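Local coordinates for protein diol-dehydratase (Roseburia inulinivorans, PDB 5I2A) that probably dehydrates 1,2-propanediol as a B12-independent glycyl radical enzyme, a lyase of the pyruvate formate lyase-like family, at residues E39-T44 with V50-R55; T87-S92 with A126-K131; Y93-A98 with Y159-V164. All coordinates share one frame; numbering follows the deposited sequence.

Interaction 1: residues E39-T44 with V50-R55; sequences ESFKAT and VMRKAR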
loop_
_atom_site.group_PDB
_atom_site.type_symbol
_atom_site.label_atom_id
_atom_site.label_comp_id
_atom_site.label_asym_id
_atom_site.label_seq_id
_atom_site.Cartn_x
_atom_site.Cartn_y
_atom_site.Cartn_z
ATOM N N GLU A 39 9.379 12.100 -16.813
ATOM C CA GLU A 39 10.178 13.181 -16.263
ATOM C C GLU A 39 9.823 13.475 -14.806
ATOM O O GLU A 39 10.698 13.625 -13.957
ATOM C CB GLU A 39 9.967 14.427 -17.106
ATOM C CG GLU A 39 11.040 15.453 -17.036
ATOM C CD GLU A 39 11.001 16.339 -18.266
ATOM O OE1 GLU A 39 10.155 17.253 -18.320
ATOM O OE2 GLU A 39 11.794 16.087 -19.194
ATOM N N SER A 40 8.532 13.569 -14.524
ATOM C CA SER A 40 8.091 13.860 -13.169
ATOM C C SER A 40 8.402 12.715 -12.198
ATOM O O SER A 40 8.937 12.942 -11.118
ATOM C CB SER A 40 6.599 14.163 -13.144
ATOM O OG SER A 40 6.181 14.518 -11.840
ATOM N N PHE A 41 8.062 11.492 -12.579
ATOM C CA PHE A 41 8.300 10.342 -11.703
ATOM C C PHE A 41 9.793 10.166 -11.356
ATOM O O PHE A 41 10.134 9.838 -10.220
ATOM C CB PHE A 41 7.737 9.067 -12.336
ATOM C CG PHE A 41 6.377 8.693 -11.801
ATOM C CD1 PHE A 41 5.271 9.478 -12.079
ATOM C CD2 PHE A 41 6.214 7.570 -11.003
ATOM C CE1 PHE A 41 4.016 9.142 -11.571
ATOM C CE2 PHE A 41 4.973 7.225 -10.497
ATOM C CZ PHE A 41 3.873 8.016 -10.778
ATOM N N LYS A 42 10.673 10.409 -12.321
ATOM C CA LYS A 42 12.108 10.375 -12.047
ATOM C C LYS A 42 12.488 11.399 -10.981
ATOM O O LYS A 42 13.401 11.166 -10.213
ATOM C CB LYS A 42 12.921 10.624 -13.322
ATOM C CG LYS A 42 12.923 9.463 -14.314
ATOM C CD LYS A 42 13.710 9.832 -15.592
ATOM C CE LYS A 42 13.835 8.641 -16.528
ATOM N NZ LYS A 42 14.359 9.003 -17.878
ATOM N N ALA A 43 11.785 12.527 -10.926
ATOM C CA ALA A 43 12.092 13.557 -9.936
ATOM C C ALA A 43 11.456 13.330 -8.562
ATOM O O ALA A 43 11.794 14.018 -7.607
ATOM C CB ALA A 43 11.676 14.932 -10.461
ATOM N N THR A 44 10.533 12.389 -8.451
ATOM C CA THR A 44 9.824 12.224 -7.188
ATOM C C THR A 44 10.010 10.848 -6.543
ATOM O O THR A 44 9.265 10.499 -5.640
ATOM C CB THR A 44 8.308 12.458 -7.367
ATOM O OG1 THR A 44 7.794 11.509 -8.300
ATOM C CG2 THR A 44 8.020 13.883 -7.847
ATOM N N VAL A 50 0.676 8.703 -4.088
ATOM C CA VAL A 50 -0.365 9.636 -4.459
ATOM C C VAL A 50 0.223 11.041 -4.667
ATOM O O VAL A 50 -0.275 11.805 -5.491
ATOM C CB VAL A 50 -1.518 9.652 -3.424
ATOM C CG1 VAL A 50 -1.101 10.313 -2.108
ATOM C CG2 VAL A 50 -2.726 10.354 -4.013
ATOM N N MET A 51 1.290 11.369 -3.939
ATOM C CA MET A 51 1.967 12.650 -4.125
ATOM C C MET A 51 2.688 12.646 -5.471
ATOM O O MET A 51 2.688 13.645 -6.195
ATOM C CB MET A 51 2.953 12.934 -2.985
ATOM C CG MET A 51 3.742 14.236 -3.160
ATOM S SD MET A 51 2.703 15.705 -3.363
ATOM C CE MET A 51 1.797 15.709 -1.811
ATOM N N ARG A 52 3.273 11.511 -5.824
ATOM C CA ARG A 52 3.928 11.404 -7.119
ATOM C C ARG A 52 2.918 11.575 -8.261
ATOM O O ARG A 52 3.249 12.196 -9.274
ATOM C CB ARG A 52 4.664 10.074 -7.249
ATOM C CG ARG A 52 5.760 9.880 -6.177
ATOM C CD ARG A 52 6.530 8.590 -6.400
ATOM N NE ARG A 52 7.432 8.667 -7.543
ATOM C CZ ARG A 52 7.981 7.608 -8.131
ATOM N NH1 ARG A 52 7.701 6.386 -7.701
ATOM N NH2 ARG A 52 8.804 7.765 -9.156
ATOM N N LYS A 53 1.700 11.048 -8.095
ATOM C CA LYS A 53 0.660 11.185 -9.135
ATOM C C LYS A 53 0.241 12.652 -9.292
ATOM O O LYS A 53 0.042 13.132 -10.405
ATOM C CB LYS A 53 -0.590 10.342 -8.815
ATOM C CG LYS A 53 -0.378 8.842 -8.685
ATOM C CD LYS A 53 -0.095 8.190 -9.999
ATOM C CE LYS A 53 -1.331 8.242 -10.893
ATOM N NZ LYS A 53 -0.980 7.818 -12.251
ATOM N N ALA A 54 0.095 13.343 -8.162
ATOM C CA ALA A 54 -0.281 14.756 -8.155
ATOM C C ALA A 54 0.781 15.586 -8.851
ATOM O O ALA A 54 0.461 16.426 -9.693
ATOM C CB ALA A 54 -0.496 15.258 -6.738
ATOM N N ARG A 55 2.042 15.325 -8.512
ATOM C CA ARG A 55 3.160 16.037 -9.111
ATOM C C ARG A 55 3.271 15.736 -10.606
ATOM O O ARG A 55 3.608 16.609 -11.379
ATOM C CB ARG A 55 4.477 15.686 -8.405
ATOM C CG ARG A 55 4.582 16.245 -6.985
ATOM C CD ARG A 55 4.705 17.755 -6.984
ATOM N NE ARG A 55 4.920 18.280 -5.635
ATOM C CZ ARG A 55 4.682 19.538 -5.282
ATOM N NH1 ARG A 55 4.217 20.399 -6.181
ATOM N NH2 ARG A 55 4.903 19.935 -4.034
HETATM O O HOH W 1 5.868 12.423 -10.137
#

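Interaction 2: residues T87-S92 with A126-K131; sequences TYPEFS and AYWKGK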
loop_
_atom_site.group_PDB
_atom_site.type_symbol
_atom_site.label_atom_id
_atom_site.label_comp_id
_atom_site.label_asym_id
_atom_site.label_seq_id
_atom_site.Cartn_x
_atom_site.Cartn_y
_atom_site.Cartn_z
ATOM N N THR A 87 -0.378 8.865 -24.654
ATOM C CA THR A 87 -0.203 7.500 -24.170
ATOM C C THR A 87 -0.052 7.472 -22.646
ATOM O O THR A 87 0.211 8.491 -22.020
ATOM C CB THR A 87 1.021 6.801 -24.808
ATOM O OG1 THR A 87 2.226 7.453 -24.393
ATOM C CG2 THR A 87 0.926 6.835 -26.338
ATOM N N TYR A 88 -0.266 6.299 -22.065
ATOM C CA TYR A 88 -0.416 6.162 -20.622
ATOM C C TYR A 88 0.413 4.961 -20.139
ATOM O O TYR A 88 -0.127 3.921 -19.747
ATOM C CB TYR A 88 -1.920 6.034 -20.257
ATOM C CG TYR A 88 -2.708 7.271 -20.666
ATOM C CD1 TYR A 88 -3.002 7.517 -22.005
ATOM C CD2 TYR A 88 -3.134 8.208 -19.721
ATOM C CE1 TYR A 88 -3.670 8.657 -22.400
ATOM C CE2 TYR A 88 -3.824 9.352 -20.102
ATOM C CZ TYR A 88 -4.090 9.566 -21.453
ATOM O OH TYR A 88 -4.752 10.681 -21.876
ATOM N N PRO A 89 1.746 5.102 -20.179
ATOM C CA PRO A 89 2.627 3.978 -19.848
ATOM C C PRO A 89 2.530 3.541 -18.385
ATOM O O PRO A 89 3.006 2.454 -18.067
ATOM C CB PRO A 89 4.030 4.527 -20.152
ATOM C CG PRO A 89 3.905 5.993 -19.959
ATOM C CD PRO A 89 2.509 6.326 -20.477
ATOM N N GLU A 90 1.936 4.358 -17.518
ATOM C CA GLU A 90 1.763 3.967 -16.116
ATOM C C GLU A 90 0.865 2.724 -16.007
ATOM O O GLU A 90 0.931 1.989 -15.027
ATOM C CB GLU A 90 1.187 5.120 -15.278
ATOM C CG GLU A 90 -0.253 5.524 -15.606
ATOM C CD GLU A 90 -0.346 6.710 -16.576
ATOM O OE1 GLU A 90 -1.226 7.572 -16.392
ATOM O OE2 GLU A 90 0.459 6.773 -17.522
ATOM N N PHE A 91 0.030 2.490 -17.015
ATOM C CA PHE A 91 -0.845 1.315 -17.002
ATOM C C PHE A 91 -0.235 0.187 -17.823
ATOM O O PHE A 91 -0.081 -0.915 -17.322
ATOM C CB PHE A 91 -2.248 1.665 -17.512
ATOM C CG PHE A 91 -2.907 2.770 -16.730
ATOM C CD1 PHE A 91 -3.250 2.586 -15.400
ATOM C CD2 PHE A 91 -3.154 4.004 -17.316
ATOM C CE1 PHE A 91 -3.834 3.618 -14.657
ATOM C CE2 PHE A 91 -3.744 5.033 -16.592
ATOM C CZ PHE A 91 -4.086 4.846 -15.268
ATOM N N SER A 92 0.122 0.474 -19.073
ATOM C CA SER A 92 0.806 -0.491 -19.933
ATOM C C SER A 92 1.377 0.218 -21.155
ATOM O O SER A 92 0.947 1.321 -21.489
ATOM C CB SER A 92 -0.132 -1.607 -20.383
ATOM O OG SER A 92 -1.094 -1.107 -21.296
ATOM N N ALA A 126 10.784 3.035 -21.333
ATOM C CA ALA A 126 11.761 2.168 -20.691
ATOM C C ALA A 126 11.729 2.335 -19.178
ATOM O O ALA A 126 11.954 1.391 -18.443
ATOM C CB ALA A 126 13.168 2.442 -21.228
ATOM N N TYR A 127 11.431 3.545 -18.731
ATOM C CA TYR A 127 11.309 3.837 -17.319
ATOM C C TYR A 127 10.211 3.024 -16.622
ATOM O O TYR A 127 10.332 2.699 -15.442
ATOM C CB TYR A 127 11.026 5.325 -17.111
ATOM C CG TYR A 127 10.889 5.679 -15.646
ATOM C CD1 TYR A 127 12.013 5.788 -14.830
ATOM C CD2 TYR A 127 9.643 5.867 -15.075
ATOM C CE1 TYR A 127 11.893 6.097 -13.488
ATOM C CE2 TYR A 127 9.511 6.165 -13.744
ATOM C CZ TYR A 127 10.640 6.287 -12.956
ATOM O OH TYR A 127 10.497 6.603 -11.639
ATOM N N TRP A 128 9.143 2.715 -17.356
ATOM C CA TRP A 128 7.940 2.135 -16.765
ATOM C C TRP A 128 7.990 0.620 -16.695
ATOM O O TRP A 128 7.115 -0.002 -16.101
ATOM C CB TRP A 128 6.688 2.619 -17.529
ATOM C CG TRP A 128 6.495 4.060 -17.219
ATOM C CD1 TRP A 128 6.956 5.127 -17.943
ATOM C CD2 TRP A 128 5.878 4.607 -16.046
ATOM N NE1 TRP A 128 6.644 6.295 -17.304
ATOM C CE2 TRP A 128 5.983 6.005 -16.135
ATOM C CE3 TRP A 128 5.237 4.047 -14.932
ATOM C CZ2 TRP A 128 5.473 6.854 -15.161
ATOM C CZ3 TRP A 128 4.729 4.887 -13.971
ATOM C CH2 TRP A 128 4.848 6.281 -14.091
ATOM N N LYS A 129 9.030 0.032 -17.278
ATOM C CA LYS A 129 9.237 -1.408 -17.175
ATOM C C LYS A 129 9.298 -1.804 -15.703
ATOM O O LYS A 129 10.067 -1.245 -14.946
ATOM C CB LYS A 129 10.517 -1.829 -17.894
ATOM C CG LYS A 129 10.818 -3.313 -17.806
ATOM C CD LYS A 129 9.738 -4.122 -18.493
ATOM C CE LYS A 129 10.143 -5.593 -18.617
ATOM N NZ LYS A 129 9.114 -6.391 -19.344
ATOM N N GLY A 130 8.461 -2.748 -15.297
ATOM C CA GLY A 130 8.387 -3.127 -13.900
ATOM C C GLY A 130 7.695 -2.124 -12.983
ATOM O O GLY A 130 7.772 -2.255 -11.770
ATOM N N LYS A 131 7.013 -1.127 -13.540
ATOM C CA LYS A 131 6.322 -0.147 -12.705
ATOM C C LYS A 131 4.849 0.034 -13.068
ATOM O O LYS A 131 4.188 0.928 -12.535
ATOM C CB LYS A 131 7.011 1.227 -12.791
ATOM C CG LYS A 131 8.488 1.268 -12.394
ATOM C CD LYS A 131 9.002 2.723 -12.385
ATOM C CE LYS A 131 10.447 2.819 -11.938
ATOM N NZ LYS A 131 11.356 2.065 -12.848
HETATM O O HOH W 2 1.895 2.594 -12.596
#

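Interaction 3: residues Y93-A98 with Y159-V164; sequences YEWLEA and YFYNGV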
loop_
_atom_site.group_PDB
_atom_site.type_symbol
_atom_site.label_atom_id
_atom_site.label_comp_id
_atom_site.label_asym_id
_atom_site.label_seq_id
_atom_site.Cartn_x
_atom_site.Cartn_y
_atom_site.Cartn_z
ATOM N N TYR A 93 2.341 -0.417 -21.819
ATOM C CA TYR A 93 2.912 0.155 -23.037
ATOM C C TYR A 93 3.492 -0.887 -23.991
ATOM O O TYR A 93 3.695 -0.589 -25.160
ATOM C CB TYR A 93 4.002 1.164 -22.693
ATOM C CG TYR A 93 5.207 0.510 -22.073
ATOM C CD1 TYR A 93 6.224 -0.015 -22.869
ATOM C CD2 TYR A 93 5.324 0.400 -20.689
ATOM C CE1 TYR A 93 7.335 -0.637 -22.307
ATOM C CE2 TYR A 93 6.438 -0.220 -20.112
ATOM C CZ TYR A 93 7.432 -0.732 -20.926
ATOM O OH TYR A 93 8.528 -1.344 -20.377
ATOM N N GLU A 94 3.810 -2.083 -23.493
ATOM C CA GLU A 94 4.450 -3.067 -24.349
ATOM C C GLU A 94 3.579 -3.393 -25.564
ATOM O O GLU A 94 4.113 -3.619 -26.640
ATOM C CB GLU A 94 4.800 -4.345 -23.572
ATOM C CG GLU A 94 6.050 -4.164 -22.705
ATOM C CD GLU A 94 6.443 -5.398 -21.907
ATOM O OE1 GLU A 94 5.821 -6.462 -22.077
ATOM O OE2 GLU A 94 7.390 -5.296 -21.104
ATOM N N TRP A 95 2.251 -3.396 -25.398
ATOM C CA TRP A 95 1.356 -3.683 -26.529
ATOM C C TRP A 95 1.554 -2.661 -27.645
ATOM O O TRP A 95 1.477 -2.990 -28.822
ATOM C CB TRP A 95 -0.121 -3.694 -26.089
ATOM C CG TRP A 95 -0.614 -2.356 -25.589
ATOM C CD1 TRP A 95 -0.653 -1.934 -24.291
ATOM C CD2 TRP A 95 -1.121 -1.266 -26.374
ATOM N NE1 TRP A 95 -1.150 -0.658 -24.217
ATOM C CE2 TRP A 95 -1.450 -0.225 -25.480
ATOM C CE3 TRP A 95 -1.334 -1.070 -27.740
ATOM C CZ2 TRP A 95 -1.966 0.997 -25.907
ATOM C CZ3 TRP A 95 -1.854 0.142 -28.166
ATOM C CH2 TRP A 95 -2.170 1.156 -27.256
ATOM N N LEU A 96 1.806 -1.418 -27.263
ATOM C CA LEU A 96 1.869 -0.323 -28.220
ATOM C C LEU A 96 3.179 -0.362 -29.000
ATOM O O LEU A 96 3.190 -0.187 -30.210
ATOM C CB LEU A 96 1.693 1.021 -27.502
ATOM C CG LEU A 96 1.883 2.269 -28.364
ATOM C CD1 LEU A 96 0.981 2.239 -29.601
ATOM C CD2 LEU A 96 1.644 3.522 -27.541
ATOM N N GLU A 97 4.279 -0.597 -28.298
ATOM C CA GLU A 97 5.563 -0.760 -28.953
ATOM C C GLU A 97 5.515 -1.917 -29.937
ATOM O O GLU A 97 6.090 -1.824 -31.001
ATOM C CB GLU A 97 6.675 -0.976 -27.926
ATOM C CG GLU A 97 6.898 0.231 -27.047
ATOM C CD GLU A 97 8.105 0.076 -26.140
ATOM O OE1 GLU A 97 8.741 -0.987 -26.180
ATOM O OE2 GLU A 97 8.414 1.021 -25.399
ATOM N N ALA A 98 4.795 -2.985 -29.590
ATOM C CA ALA A 98 4.674 -4.146 -30.469
ATOM C C ALA A 98 3.845 -3.845 -31.719
ATOM O O ALA A 98 3.880 -4.605 -32.679
ATOM C CB ALA A 98 4.062 -5.326 -29.723
ATOM N N TYR A 159 -9.542 -2.423 -17.751
ATOM C CA TYR A 159 -8.760 -1.728 -16.718
ATOM C C TYR A 159 -7.368 -2.364 -16.496
ATOM O O TYR A 159 -6.595 -1.922 -15.644
ATOM C CB TYR A 159 -9.531 -1.694 -15.391
ATOM C CG TYR A 159 -10.983 -1.210 -15.474
ATOM C CD1 TYR A 159 -11.394 -0.303 -16.446
ATOM C CD2 TYR A 159 -11.938 -1.677 -14.579
ATOM C CE1 TYR A 159 -12.728 0.131 -16.517
ATOM C CE2 TYR A 159 -13.261 -1.243 -14.633
ATOM C CZ TYR A 159 -13.654 -0.344 -15.608
ATOM O OH TYR A 159 -14.977 0.068 -15.671
ATOM N N PHE A 160 -7.065 -3.412 -17.250
ATOM C CA PHE A 160 -5.735 -4.021 -17.236
ATOM C C PHE A 160 -4.757 -3.154 -18.030
ATOM O O PHE A 160 -3.704 -2.794 -17.527
ATOM C CB PHE A 160 -5.772 -5.442 -17.814
ATOM C CG PHE A 160 -4.409 -6.130 -17.873
ATOM C CD1 PHE A 160 -3.881 -6.766 -16.750
ATOM C CD2 PHE A 160 -3.680 -6.163 -19.054
ATOM C CE1 PHE A 160 -2.643 -7.408 -16.801
ATOM C CE2 PHE A 160 -2.438 -6.802 -19.112
ATOM C CZ PHE A 160 -1.919 -7.425 -17.981
ATOM N N TYR A 161 -5.126 -2.804 -19.264
ATOM C CA TYR A 161 -4.231 -2.050 -20.150
ATOM C C TYR A 161 -4.250 -0.533 -19.957
ATOM O O TYR A 161 -3.310 0.163 -20.357
ATOM C CB TYR A 161 -4.566 -2.338 -21.613
ATOM C CG TYR A 161 -4.305 -3.748 -22.056
ATOM C CD1 TYR A 161 -3.007 -4.225 -22.202
ATOM C CD2 TYR A 161 -5.356 -4.597 -22.347
ATOM C CE1 TYR A 161 -2.771 -5.527 -22.618
ATOM C CE2 TYR A 161 -5.138 -5.884 -22.775
ATOM C CZ TYR A 161 -3.846 -6.349 -22.912
ATOM O OH TYR A 161 -3.660 -7.640 -23.332
ATOM N N ASN A 162 -5.328 -0.013 -19.378
ATOM C CA ASN A 162 -5.483 1.425 -19.257
ATOM C C ASN A 162 -6.313 1.787 -18.014
ATOM O O ASN A 162 -6.665 0.910 -17.232
ATOM C CB ASN A 162 -6.089 1.991 -20.566
ATOM C CG ASN A 162 -5.025 2.627 -21.482
ATOM O OD1 ASN A 162 -4.157 3.362 -21.023
ATOM N ND2 ASN A 162 -5.106 2.353 -22.765
ATOM N N GLY A 163 -6.595 3.075 -17.823
ATOM C CA GLY A 163 -7.242 3.561 -16.617
ATOM C C GLY A 163 -8.681 3.093 -16.417
ATOM O O GLY A 163 -9.274 2.446 -17.287
ATOM N N VAL A 164 -9.255 3.448 -15.274
ATOM C CA VAL A 164 -10.584 2.963 -14.930
ATOM C C VAL A 164 -11.653 3.896 -15.519
ATOM O O VAL A 164 -12.287 3.561 -16.509
ATOM C CB VAL A 164 -10.766 2.829 -13.400
ATOM C CG1 VAL A 164 -12.180 2.361 -13.070
ATOM C CG2 VAL A 164 -9.755 1.816 -12.836
HETATM O O HOH W 3 -1.672 2.004 -22.249
#

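Interaction 1: residues E39-T44 with V50-R55
Arg52 reaches across the turn of an antiparallel helix pair to the C-terminal part of the preceding helix, bonding to Phe41 O and Thr44 OG1. Helices 32-43 and 49-63 meet here with their local axes 9.2 Å apart at an angle of 140°. From the start of the arginine, CB lies over one face of the Phe41 ring, toward its rim. CG and CD then run past Thr44, with Arg52 CG 3.4 Å from Thr44 OG1 and Arg52 CD equally close to Thr44 O. A bend at chi3 (73°) turns the guanidinium back along the first helix. There Arg52 NE donates to Thr44 OG1 over 3.0 Å, nearly straight and in the guanidinium plane. Arg52 CZ sits 3.4 Å from Phe41 CD2, which lies over one guanidinium face, the ring and guanidinium planes being 47° apart. At the tip, Arg52 NH2 donates to Phe41 O over 2.7 Å from above the carbonyl plane. Thr44 N reaches the same oxygen from the opposite face, so two donors hold it. Between the two helices a water joins Ser40 OG, Thr44 OG1 and Arg52 O, donating to Arg52 O over 2.8 Å.

Interaction 2: residues T87-S92 with A126-K131
Pro89, with CB and CG, and Glu90, with CA and CB, cover one face of the Trp128 indole, joining two loops through CH-pi contacts without any direct hydrogen bond. Pro89 CG stands 4.0 Å from the centroid of the five-membered ring, 23° off its normal, and Pro89 CB comes within 3.7 Å of Trp128 CD1. Over the six-membered ring the backbone takes part: Glu90 CA is 4.0 Å from that centroid, and Glu90 CB continues to Trp128 CZ3 at 3.8 Å. The other indole face meets Tyr127 CD2, so the tryptophan is sandwiched. Beside this packing, a water donates to both Glu90 O (2.7 Å) and Lys131 O (2.8 Å), tying the loops where their backbones do not meet directly. Further out, Lys131 lays CE over one face of the Tyr127 ring and its NZ donates to Tyr127 O over 2.9 Å, closing the 127-131 turn on itself. The polar ends look to helix 32-43: Glu90 makes a salt bridge with Arg33, and Trp128 NE1 bonds to Thr38 OG1. The contact lies beside that helix; its 126-131 loop joins helix 115-125 to helix 133-139, and the 87-92 loop leads into helix 94-97.

Interaction 3: residues Y93-A98 with Y159-V164
Trp95 and Tyr161 meet through a single pair of ring carbons, CD1 of each, 3.9 Å apart. They join the short helix 94-97 to the end of helix 157-161, and this aromatic pair is the close part of a small contact that buries only 113 Å² in all. The indole five-membered ring and the phenol ring are steeply inclined, with planes at 78° and centroids 5.6 Å apart, so overlap is slight. Trp95 owes its position to a chi1 of 64°, which sets CG between the backbone N and the carbonyl carbon and turns the pyrrole side of the indole toward Tyr161. Each ring is better packed by its own chain neighbour: Leu96 CB lies 3.5 Å above the indole plane, and Phe160 CD2 sits 3.6 Å over the centre of the Tyr161 ring. Asp331, from a loop, touches both aromatic side chains.

On the looser side a water lies between the segments. In the indole plane, it takes a weak hydrogen bond from Trp95 NE1 at 3.4 Å, and it lies 3.1 Å from Asn162 OD1, which also bonds to Ser281. Both rings are only partly buried, and a di(hydroxyethyl)ether molecule, probably from the crystallisation liquor, lies about 4 Å from the Tyr161 side chain. With one carbon-carbon touch and a weak, unsettled water contact, the segments themselves probably meet mostly through dispersion, the stronger polar tie coming from the adjoining Ser92 OG to Tyr161 O.

All three contacts lie on the same side of the chain's centre, within the pyruvate formate lyase-like part of the chain, and step inward: their centres are about 30, 23 and 16 Å from it. Interaction 1 closes before interaction 2 opens, whereas interactions 2 and 3 interleave, with 93-98 directly following 87-92. Interactions 1 and 2, about 13 Å apart between centres, touch where the rings of Phe41 and Trp128 meet. Interactions 2 and 3, about 8 Å apart between centres, are tied by the Lys129-Glu94 salt bridge and by Ser92 OG with Tyr161 O. Interactions 1 and 3 do not touch. The 87-92 and 126-131 loops thus connect the pair of helices 32-43 and 49-63 to helices 94-97 and 157-161.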